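PDB 3GDO: scyllo-inositol 2-dehydrogenase (NADP(+)) IolW from Bacillus subtilis subsp. subtilis, which catalyses the reversible NADPH-dependent reduction of scyllo-inosose to scyllo-inositol and cannot use NADH in place of NADPH. Local coordinates for residues 128-133 with 237-242; 149-154 with 224-229; 246-251 with 280-285; 272-277 with 295-300. All coordinates share one frame; numbering follows the deposited sequence.

Contact 1: 128-133 with 237-242; sequences DNDFLT and PRYQIH
Asp130, in the first turn of helix 129-139, meets Arg238 and Tyr239 at the start of strand 239-243, where the helix lies over one face of the mixed sheet in the C-terminal alpha/beta domain of this Gfo/Idh/MocA enzyme. Arg238 and Tyr239 form a classic beta bulge opposite Lys250, which lets two consecutive side chains reach the same helix end. Asp130 can be followed outward. Its CB sits 3.8 Å from Tyr239 CE2. With chi1 at 42°, CG lies between the backbone N and the carbonyl carbon and comes to 3.6 Å from the same CE2. From there the carboxylate splits its work. OD1 turns back to its own helix and accepts Phe131 N through its anti lone pair, whereas OD2 lies at the edge of the Tyr239 ring, in its plane, and forms a long salt bridge to Arg238 NE at 3.5 Å. The side chains of Asp130 and Arg238 cross at about a right angle, yet carboxylate and guanidinium planes are only 3° apart. Arg238 reaches this place with its chain extended from CG to NE, and NE also gives a weak bond to Tyr239 OH. That hydroxyl has a stronger partner in Gln185 of helix 174-190. Asp128 OD2 approaches Arg238 NH2 well out of the guanidinium plane, a proximity of charges alone, while Asp128 OD1 is bonded to Tyr302. A water lies among these groups: it accepts from Arg238 NH2 at 2.8 Å and has Asp128 OD2, Asp130 OD1 and Tyr239 OH within reach as acceptors, the OH at 3.0 Å.

Contact 2: 149-154 with 224-229; sequences YQVSYN and AILYGG
The parallel strand pair inside the mixed sheet of the C-terminal domain joins Tyr149-Ser152 to Ala224-Gly228, their axes 4.6 Å apart and their directions only 6° from each other. Backbone bonds alternate across the pair: Tyr149 O receives Ile225 N, Ile225 O receives Val151 N, Val151 O receives Tyr227 N, and Tyr227 O receives Tyr153 N. Side chains at matching positions run together. Val151 and Leu226 run alongside each other in the same direction, with Val151 CB 3.7 Å from Leu226 CD2; on the other face CG of Gln150 rests on CB of Ile225 at 3.8 Å. Tyr227 shares that second face with Ser152. The chi1 of Tyr227, 67°, places CG between the backbone N and the carbonyl carbon. Ser152 CB is modelled over one face of the Tyr227 ring, but so close that the detail of the approach is doubtful. Ser152 OG is bonded to the carbonyl of Pro237. An alanine in place of Tyr227 would probably deprive Gln150 of the second subunit of the ring it packs against and open a gap at the subunit interface. Past the regular pairing, Asn154 continues the join with its side chain: OD1 takes Gly229 N in the amide plane, on a lone pair, at 2.8 Å. A water then donates to both Tyr153 O and Gly229 O. Helix 174-190 covers the face bearing Tyr149 and Leu226, both of which touch Thr186, while strands 239-243 and 212-219 flank the pair and the face with Gln150, Ile225 and Tyr227 meets the second subunit.

Contact 3: 246-251 with 280-285; sequences SSFIKY and GKLTTI
Gly280, Ser246 and Phe248 give up the most surface where strand 246-250 pairs antiparallel with strand 280-286 in the mixed sheet of the C-terminal domain. Gly280 lies under two side chains at once. Phe248 CZ comes to 3.7 Å from its CA, and Lys250 runs its CB and CG over the same atom, CG also at 3.7 Å; a side chain at this position would collide with the Phe248 ring. Phe248 CG stands anti to the backbone N, chi1 -169°, and from there the ring extends toward Gly280; its CD1 also packs on Leu282 CB at 4.0 Å. Phe248 and Leu282 are a non-hydrogen-bonded pair, and both touch Ile295 of the next strand, while helix 129-139 covers the phenylalanine through Thr133, Ile134 and Leu137. At the other end Ser246, likewise non-hydrogen-bonded with Thr284, sets its CA 3.0 Å from Thr283 O in a CA-H...O contact, and its OG is held by Ser142 O. Between these pairs come the hydrogen-bonded ones. Ser247 and Thr283 exchange N-H...O bonds in both directions, as do Ile249 and Lys281. The face carrying Ser247, Ile249 and Thr283 is turned to Ala234 of the second subunit. Lys250 bends at chi4, -45°, and its NZ, which also bonds Phe278 O and meets Asp274, lies 2.9 Å from Tyr251 O, tilted 25° from that carbonyl's plane.

Contact 4: 272-277 with 295-300; sequences GADVPE and IPSVNG
Asp274 OD2 is gripped by two groups: Ser297 OG donates to it at 2.7 Å, and Lys250 NZ of strand 246-250 makes a salt bridge with the same oxygen. The serine uses the anti lone pair, on the side away from the other carboxylate oxygen. Asp274 reaches across with its CG anti to the backbone N, chi1 -155°. Asp274 and Ser297 also touch behind the bond, CB to CB at 3.5 Å. OD1 of Asp274 looks after its own loop, taking Val275 N at 2.9 Å from above the carboxylate plane. A lysine's charge so close would be expected to favour the ionised carboxylate. An alanine in place of Asp274 would probably leave Lys250 NZ without its carboxylate mate and Ser297 OG without its acceptor. At the start of 272-277, Gly272 O takes an almost straight bond from Gly300 N at 2.8 Å, the donor standing above the carbonyl plane, while Asn129 ND2 donates to that oxygen too. Gly272 has a positive phi of 81°, and its CA lies near Gly300 O, where a CB would clash. Between these two joins Asn299 lays its amide beside Ala273, ND2 3.7 Å from the alanine N, with Trp271 O as its hydrogen-bond acceptor. The two irregular segments thus meet at the surface, one leading into strand 280-286 and the other leaving strand 289-295 for helix 303-315, and both lie against helix 129-139, whose Thr133 bonds to Val298 N.

From the N terminus the chain first builds the parallel Rossmann sheet, then enters helix 129-139, where contact 1 opens. Contact 2 opens in the next strand, 146-152, and closes at strand 222-228, nested inside the loop that contact 1 completes at strand 239-243. After contacts 1 and 2 have closed come contacts 3 and 4, which cross each other, their segments alternating: 246-251, 272-277, 280-285, 295-300. Contacts 2 and 3 lie about 17 Å apart, centre to centre, in one mixed sheet, with strand 239-243 of contact 1 between them. Contact 4 joins two loops beside the outer strands, and both lie against the helix that contact 1 sets on the sheet.

Contact 1: 128-133 with 237-242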
# COMPACT_ATOMS: atom_id res chain seq x y z
N ASP B 128 11.96 -15.66 -9.85
CA ASP B 128 12.19 -14.26 -10.27
C ASP B 128 13.40 -13.70 -9.50
O ASP B 128 13.61 -14.04 -8.32
CB ASP B 128 10.97 -13.38 -9.98
CG ASP B 128 9.93 -13.41 -11.09
OD1 ASP B 128 10.04 -14.25 -12.00
OD2 ASP B 128 8.99 -12.56 -11.06
N ASN B 129 14.20 -12.85 -10.17
CA ASN B 129 15.37 -12.27 -9.49
C ASN B 129 15.06 -11.63 -8.13
O ASN B 129 15.68 -11.96 -7.11
CB ASN B 129 16.20 -11.34 -10.40
CG ASN B 129 15.38 -10.33 -11.23
OD1 ASN B 129 14.24 -9.92 -10.89
ND2 ASN B 129 15.98 -9.93 -12.33
N ASP B 130 14.07 -10.73 -8.10
CA ASP B 130 13.74 -9.99 -6.88
C ASP B 130 13.37 -10.94 -5.75
O ASP B 130 13.88 -10.81 -4.62
CB ASP B 130 12.65 -8.92 -7.13
CG ASP B 130 11.51 -9.41 -8.05
OD1 ASP B 130 11.23 -10.64 -8.09
OD2 ASP B 130 10.86 -8.55 -8.73
N PHE B 131 12.48 -11.89 -6.04
CA PHE B 131 12.06 -12.85 -5.03
C PHE B 131 13.23 -13.70 -4.53
O PHE B 131 13.35 -13.96 -3.34
CB PHE B 131 10.90 -13.72 -5.53
CG PHE B 131 10.25 -14.51 -4.43
CD1 PHE B 131 9.51 -13.90 -3.46
CD2 PHE B 131 10.38 -15.89 -4.39
CE1 PHE B 131 8.93 -14.62 -2.44
CE2 PHE B 131 9.82 -16.63 -3.37
CZ PHE B 131 9.07 -16.00 -2.40
N LEU B 132 14.13 -14.08 -5.42
CA LEU B 132 15.28 -14.86 -5.02
C LEU B 132 16.12 -14.03 -4.08
O LEU B 132 16.63 -14.56 -3.08
CB LEU B 132 16.10 -15.32 -6.24
CG LEU B 132 15.49 -16.51 -7.02
CD1 LEU B 132 16.46 -16.91 -8.13
CD2 LEU B 132 15.14 -17.72 -6.10
N THR B 133 16.26 -12.74 -4.41
CA THR B 133 17.05 -11.81 -3.59
C THR B 133 16.50 -11.72 -2.16
O THR B 133 17.25 -11.90 -1.20
CB THR B 133 17.09 -10.44 -4.25
OG1 THR B 133 17.54 -10.61 -5.60
CG2 THR B 133 17.99 -9.44 -3.46
N PRO B 237 7.22 1.11 -5.51
CA PRO B 237 7.95 -0.13 -5.31
C PRO B 237 7.06 -1.40 -5.47
O PRO B 237 5.85 -1.40 -5.13
CB PRO B 237 8.36 -0.05 -3.86
CG PRO B 237 8.03 1.32 -3.37
CD PRO B 237 7.17 1.98 -4.33
N ARG B 238 7.66 -2.42 -6.07
CA ARG B 238 7.06 -3.78 -6.16
C ARG B 238 7.00 -4.38 -4.75
O ARG B 238 5.94 -4.85 -4.33
CB ARG B 238 7.86 -4.68 -7.11
CG ARG B 238 7.28 -6.12 -7.18
CD ARG B 238 7.80 -6.88 -8.40
NE ARG B 238 7.40 -8.30 -8.42
CZ ARG B 238 6.38 -8.81 -9.13
NH1 ARG B 238 5.58 -8.01 -9.86
NH2 ARG B 238 6.16 -10.14 -9.10
N TYR B 239 8.11 -4.32 -4.03
CA TYR B 239 8.21 -4.81 -2.64
C TYR B 239 8.54 -3.73 -1.63
O TYR B 239 9.46 -2.95 -1.82
CB TYR B 239 9.28 -5.93 -2.48
CG TYR B 239 9.02 -7.12 -3.38
CD1 TYR B 239 8.16 -8.15 -2.96
CD2 TYR B 239 9.56 -7.19 -4.65
CE1 TYR B 239 7.88 -9.23 -3.79
CE2 TYR B 239 9.27 -8.26 -5.49
CZ TYR B 239 8.42 -9.28 -5.05
OH TYR B 239 8.12 -10.34 -5.87
N GLN B 240 7.81 -3.76 -0.53
CA GLN B 240 8.18 -3.02 0.65
C GLN B 240 8.02 -3.97 1.81
O GLN B 240 6.87 -4.39 2.17
CB GLN B 240 7.27 -1.78 0.85
CG GLN B 240 7.30 -0.78 -0.32
CD GLN B 240 6.22 0.31 -0.23
OE1 GLN B 240 6.27 1.19 0.63
NE2 GLN B 240 5.26 0.27 -1.15
N ILE B 241 9.15 -4.29 2.42
CA ILE B 241 9.16 -5.29 3.49
C ILE B 241 9.83 -4.75 4.75
O ILE B 241 11.00 -4.36 4.69
CB ILE B 241 9.90 -6.57 3.04
CG1 ILE B 241 9.42 -7.07 1.68
CG2 ILE B 241 9.73 -7.67 4.12
CD1 ILE B 241 10.27 -8.22 1.10
N HIS B 242 9.11 -4.78 5.87
CA HIS B 242 9.59 -4.22 7.14
C HIS B 242 9.67 -5.29 8.21
O HIS B 242 8.67 -5.98 8.50
CB HIS B 242 8.68 -3.08 7.63
CG HIS B 242 8.36 -2.09 6.56
ND1 HIS B 242 9.34 -1.42 5.87
CD2 HIS B 242 7.17 -1.65 6.07
CE1 HIS B 242 8.78 -0.64 4.95
NE2 HIS B 242 7.46 -0.77 5.04
O HOH W 1 8.53 -11.57 -8.53

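Contact 2: 149-154 with 224-229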
# COMPACT_ATOMS: atom_id res chain seq x y z
N TYR B 149 4.51 -6.79 4.89
CA TYR B 149 4.99 -7.35 3.61
C TYR B 149 4.03 -6.90 2.53
O TYR B 149 2.88 -7.38 2.44
CB TYR B 149 5.04 -8.91 3.69
CG TYR B 149 5.52 -9.59 2.42
CD1 TYR B 149 6.89 -9.72 2.14
CD2 TYR B 149 4.60 -10.13 1.51
CE1 TYR B 149 7.33 -10.36 0.96
CE2 TYR B 149 5.03 -10.79 0.35
CZ TYR B 149 6.38 -10.89 0.07
OH TYR B 149 6.76 -11.52 -1.08
N GLN B 150 4.45 -5.91 1.75
CA GLN B 150 3.51 -5.20 0.85
C GLN B 150 4.03 -5.31 -0.55
O GLN B 150 5.19 -4.94 -0.82
CB GLN B 150 3.40 -3.71 1.20
CG GLN B 150 2.69 -3.46 2.50
CD GLN B 150 2.67 -1.97 2.89
OE1 GLN B 150 3.50 -1.17 2.42
NE2 GLN B 150 1.73 -1.60 3.77
N VAL B 151 3.20 -5.85 -1.42
CA VAL B 151 3.64 -6.14 -2.80
C VAL B 151 2.65 -5.51 -3.75
O VAL B 151 1.42 -5.67 -3.58
CB VAL B 151 3.76 -7.69 -3.07
CG1 VAL B 151 4.39 -7.94 -4.41
CG2 VAL B 151 4.59 -8.35 -1.97
N SER B 152 3.15 -4.76 -4.72
CA SER B 152 2.22 -4.25 -5.75
C SER B 152 2.53 -4.72 -7.14
O SER B 152 3.69 -4.94 -7.49
CB SER B 152 2.06 -2.73 -5.72
OG SER B 152 3.15 -2.08 -6.30
N TYR B 153 1.50 -4.89 -7.95
CA TYR B 153 1.70 -5.50 -9.26
C TYR B 153 0.75 -4.81 -10.23
O TYR B 153 -0.37 -5.27 -10.46
CB TYR B 153 1.35 -6.99 -9.18
CG TYR B 153 1.89 -7.87 -10.29
CD1 TYR B 153 1.99 -9.26 -10.10
CD2 TYR B 153 2.33 -7.34 -11.52
CE1 TYR B 153 2.47 -10.08 -11.10
CE2 TYR B 153 2.85 -8.16 -12.52
CZ TYR B 153 2.89 -9.53 -12.30
OH TYR B 153 3.35 -10.37 -13.27
N ASN B 154 1.20 -3.70 -10.77
CA ASN B 154 0.32 -2.77 -11.44
C ASN B 154 0.57 -2.82 -12.91
O ASN B 154 1.62 -3.28 -13.34
CB ASN B 154 0.61 -1.35 -10.97
CG ASN B 154 0.26 -1.11 -9.54
OD1 ASN B 154 -0.86 -1.38 -9.08
ND2 ASN B 154 1.20 -0.53 -8.83
N ALA B 224 0.23 -8.97 5.45
CA ALA B 224 0.73 -9.11 4.08
C ALA B 224 -0.31 -8.42 3.23
O ALA B 224 -1.51 -8.72 3.36
CB ALA B 224 0.87 -10.60 3.68
N ILE B 225 0.13 -7.47 2.39
CA ILE B 225 -0.82 -6.64 1.64
C ILE B 225 -0.46 -6.83 0.18
O ILE B 225 0.68 -6.55 -0.20
CB ILE B 225 -0.69 -5.12 1.98
CG1 ILE B 225 -0.81 -4.79 3.48
CG2 ILE B 225 -1.60 -4.26 1.04
CD1 ILE B 225 -2.03 -5.23 4.16
N LEU B 226 -1.40 -7.28 -0.65
CA LEU B 226 -1.09 -7.61 -2.05
C LEU B 226 -2.10 -6.91 -2.92
O LEU B 226 -3.32 -7.06 -2.72
CB LEU B 226 -1.17 -9.11 -2.33
CG LEU B 226 -0.35 -10.01 -1.40
CD1 LEU B 226 -0.83 -11.47 -1.54
CD2 LEU B 226 1.13 -9.88 -1.73
N TYR B 227 -1.60 -6.09 -3.85
CA TYR B 227 -2.49 -5.21 -4.58
C TYR B 227 -1.98 -4.93 -5.96
O TYR B 227 -0.78 -5.09 -6.25
CB TYR B 227 -2.76 -3.92 -3.79
CG TYR B 227 -1.58 -3.00 -3.64
CD1 TYR B 227 -1.34 -1.99 -4.58
CD2 TYR B 227 -0.69 -3.14 -2.53
CE1 TYR B 227 -0.27 -1.14 -4.44
CE2 TYR B 227 0.41 -2.28 -2.39
CZ TYR B 227 0.60 -1.27 -3.35
OH TYR B 227 1.66 -0.39 -3.25
N GLY B 228 -2.89 -4.50 -6.82
CA GLY B 228 -2.60 -4.36 -8.23
C GLY B 228 -3.71 -3.55 -8.87
O GLY B 228 -4.90 -3.83 -8.63
N GLY B 229 -3.33 -2.54 -9.64
CA GLY B 229 -4.30 -1.86 -10.54
C GLY B 229 -3.94 -1.85 -12.01
O GLY B 229 -2.80 -2.21 -12.40
O HOH W 2 -2.45 -4.92 -12.29

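Contact 3: 246-251 with 280-285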
# COMPACT_ATOMS: atom_id res chain seq x y z
N SER B 246 15.20 -3.90 10.00
CA SER B 246 15.50 -3.59 8.61
C SER B 246 14.25 -3.55 7.74
O SER B 246 13.20 -4.10 8.11
CB SER B 246 16.49 -4.62 8.07
OG SER B 246 16.01 -5.92 8.34
N SER B 247 14.40 -2.89 6.60
CA SER B 247 13.39 -2.71 5.56
C SER B 247 14.07 -2.97 4.22
O SER B 247 15.24 -2.54 4.00
CB SER B 247 12.92 -1.26 5.52
OG SER B 247 12.03 -0.94 6.56
N PHE B 248 13.35 -3.65 3.34
CA PHE B 248 13.81 -3.86 1.96
C PHE B 248 12.79 -3.23 1.03
O PHE B 248 11.60 -3.56 1.11
CB PHE B 248 13.98 -5.36 1.65
CG PHE B 248 14.69 -5.65 0.35
CD1 PHE B 248 16.00 -5.21 0.14
CD2 PHE B 248 14.05 -6.38 -0.66
CE1 PHE B 248 16.67 -5.48 -1.06
CE2 PHE B 248 14.69 -6.66 -1.87
CZ PHE B 248 16.02 -6.21 -2.08
N ILE B 249 13.23 -2.29 0.20
CA ILE B 249 12.30 -1.60 -0.73
C ILE B 249 12.86 -1.74 -2.11
O ILE B 249 14.03 -1.41 -2.33
CB ILE B 249 12.16 -0.09 -0.48
CG1 ILE B 249 11.83 0.27 0.99
CG2 ILE B 249 11.16 0.52 -1.51
CD1 ILE B 249 10.59 -0.27 1.50
N LYS B 250 12.06 -2.25 -3.04
CA LYS B 250 12.58 -2.50 -4.38
C LYS B 250 11.57 -2.23 -5.48
O LYS B 250 10.39 -2.62 -5.34
CB LYS B 250 13.10 -3.95 -4.48
CG LYS B 250 13.75 -4.25 -5.85
CD LYS B 250 14.36 -5.69 -5.91
CE LYS B 250 15.08 -5.92 -7.25
NZ LYS B 250 14.27 -5.41 -8.48
N TYR B 251 12.04 -1.62 -6.56
CA TYR B 251 11.24 -1.41 -7.78
C TYR B 251 11.59 -2.44 -8.87
O TYR B 251 12.65 -3.05 -8.85
CB TYR B 251 11.48 -0.02 -8.37
CG TYR B 251 11.03 1.17 -7.53
CD1 TYR B 251 9.98 1.98 -7.97
CD2 TYR B 251 11.66 1.48 -6.32
CE1 TYR B 251 9.53 3.09 -7.24
CE2 TYR B 251 11.24 2.61 -5.55
CZ TYR B 251 10.17 3.40 -6.04
OH TYR B 251 9.75 4.49 -5.35
N GLY B 280 17.38 -3.51 -5.20
CA GLY B 280 16.68 -3.10 -3.99
C GLY B 280 17.57 -2.37 -2.99
O GLY B 280 18.78 -2.55 -2.97
N LYS B 281 16.96 -1.53 -2.15
CA LYS B 281 17.65 -0.91 -1.02
C LYS B 281 17.25 -1.55 0.29
O LYS B 281 16.05 -1.64 0.63
CB LYS B 281 17.42 0.60 -0.98
CG LYS B 281 17.80 1.24 -2.30
CD LYS B 281 17.75 2.76 -2.31
CE LYS B 281 18.51 3.28 -3.55
NZ LYS B 281 18.42 4.76 -3.71
N LEU B 282 18.27 -2.00 1.03
CA LEU B 282 18.11 -2.53 2.36
C LEU B 282 18.57 -1.48 3.35
O LEU B 282 19.71 -1.00 3.28
CB LEU B 282 18.93 -3.82 2.55
CG LEU B 282 18.82 -4.53 3.91
CD1 LEU B 282 17.54 -5.34 4.03
CD2 LEU B 282 20.03 -5.44 4.14
N THR B 283 17.69 -1.14 4.28
CA THR B 283 17.99 -0.21 5.35
C THR B 283 18.02 -0.99 6.65
O THR B 283 17.07 -1.73 6.94
CB THR B 283 16.94 0.87 5.41
OG1 THR B 283 17.02 1.62 4.20
CG2 THR B 283 17.17 1.81 6.58
N THR B 284 19.13 -0.86 7.39
CA THR B 284 19.32 -1.52 8.68
C THR B 284 19.58 -0.53 9.83
O THR B 284 20.39 0.39 9.69
CB THR B 284 20.45 -2.59 8.61
OG1 THR B 284 20.20 -3.47 7.52
CG2 THR B 284 20.51 -3.39 9.89
N ILE B 285 18.88 -0.73 10.94
CA ILE B 285 19.07 0.09 12.12
C ILE B 285 19.54 -0.72 13.33
O ILE B 285 18.80 -1.55 13.87
CB ILE B 285 17.81 0.94 12.52
CG1 ILE B 285 17.16 1.57 11.27
CG2 ILE B 285 18.19 2.00 13.58
CD1 ILE B 285 16.27 2.81 11.50

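Contact 4: 272-277 with 295-300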
# COMPACT_ATOMS: atom_id res chain seq x y z
N GLY B 272 18.91 -13.74 -16.57
CA GLY B 272 18.07 -13.35 -15.42
C GLY B 272 18.63 -12.22 -14.57
O GLY B 272 18.07 -11.91 -13.51
N ALA B 273 19.73 -11.61 -15.03
CA ALA B 273 20.37 -10.49 -14.31
C ALA B 273 19.42 -9.29 -14.21
O ALA B 273 18.70 -8.97 -15.16
CB ALA B 273 21.67 -10.06 -15.01
N ASP B 274 19.43 -8.63 -13.07
CA ASP B 274 18.63 -7.43 -12.88
C ASP B 274 19.41 -6.23 -13.39
O ASP B 274 20.64 -6.30 -13.58
CB ASP B 274 18.29 -7.29 -11.39
CG ASP B 274 17.00 -6.47 -11.14
OD1 ASP B 274 16.43 -5.94 -12.11
OD2 ASP B 274 16.59 -6.35 -9.96
N VAL B 275 18.70 -5.15 -13.67
CA VAL B 275 19.29 -3.86 -14.05
C VAL B 275 19.75 -3.12 -12.77
O VAL B 275 18.97 -3.01 -11.82
CB VAL B 275 18.28 -2.99 -14.85
CG1 VAL B 275 18.99 -1.84 -15.49
CG2 VAL B 275 17.58 -3.80 -15.94
N PRO B 276 21.01 -2.63 -12.72
CA PRO B 276 21.57 -1.92 -11.55
C PRO B 276 20.70 -0.80 -10.97
O PRO B 276 20.72 -0.59 -9.76
CB PRO B 276 22.87 -1.34 -12.08
CG PRO B 276 23.31 -2.34 -13.11
CD PRO B 276 22.03 -2.81 -13.78
N GLU B 277 19.95 -0.11 -11.82
CA GLU B 277 19.09 0.98 -11.36
C GLU B 277 17.95 0.43 -10.52
O GLU B 277 17.36 1.17 -9.73
CB GLU B 277 18.55 1.85 -12.51
CG GLU B 277 18.50 1.19 -13.94
CD GLU B 277 19.88 1.15 -14.67
OE1 GLU B 277 19.92 0.78 -15.87
OE2 GLU B 277 20.92 1.49 -14.06
N ILE B 295 21.42 -3.64 -2.74
CA ILE B 295 21.65 -5.10 -2.85
C ILE B 295 21.58 -5.59 -4.30
O ILE B 295 20.50 -5.56 -4.91
CB ILE B 295 20.65 -5.91 -1.99
CG1 ILE B 295 20.53 -5.35 -0.57
CG2 ILE B 295 21.02 -7.40 -1.98
CD1 ILE B 295 21.79 -5.51 0.30
N PRO B 296 22.73 -6.02 -4.88
CA PRO B 296 22.65 -6.55 -6.26
C PRO B 296 21.75 -7.79 -6.26
O PRO B 296 21.89 -8.65 -5.41
CB PRO B 296 24.12 -6.88 -6.62
CG PRO B 296 24.96 -6.09 -5.59
CD PRO B 296 24.11 -6.10 -4.34
N SER B 297 20.79 -7.85 -7.19
CA SER B 297 19.81 -8.93 -7.19
C SER B 297 20.44 -10.27 -7.58
O SER B 297 21.29 -10.31 -8.46
CB SER B 297 18.67 -8.59 -8.17
OG SER B 297 18.17 -7.28 -7.97
N VAL B 298 20.05 -11.36 -6.93
CA VAL B 298 20.37 -12.73 -7.40
C VAL B 298 19.76 -12.87 -8.80
O VAL B 298 18.65 -12.39 -9.03
CB VAL B 298 19.73 -13.80 -6.49
CG1 VAL B 298 19.98 -15.22 -7.03
CG2 VAL B 298 20.25 -13.66 -5.07
N ASN B 299 20.48 -13.48 -9.74
CA ASN B 299 19.97 -13.71 -11.08
C ASN B 299 18.68 -14.54 -11.05
O ASN B 299 18.58 -15.46 -10.27
CB ASN B 299 21.04 -14.37 -11.99
CG ASN B 299 22.13 -13.37 -12.42
OD1 ASN B 299 22.53 -12.51 -11.64
ND2 ASN B 299 22.61 -13.47 -13.66
N GLY B 300 17.69 -14.20 -11.86
CA GLY B 300 16.47 -15.01 -11.95
C GLY B 300 16.80 -16.33 -12.64
O GLY B 300 17.68 -16.37 -13.52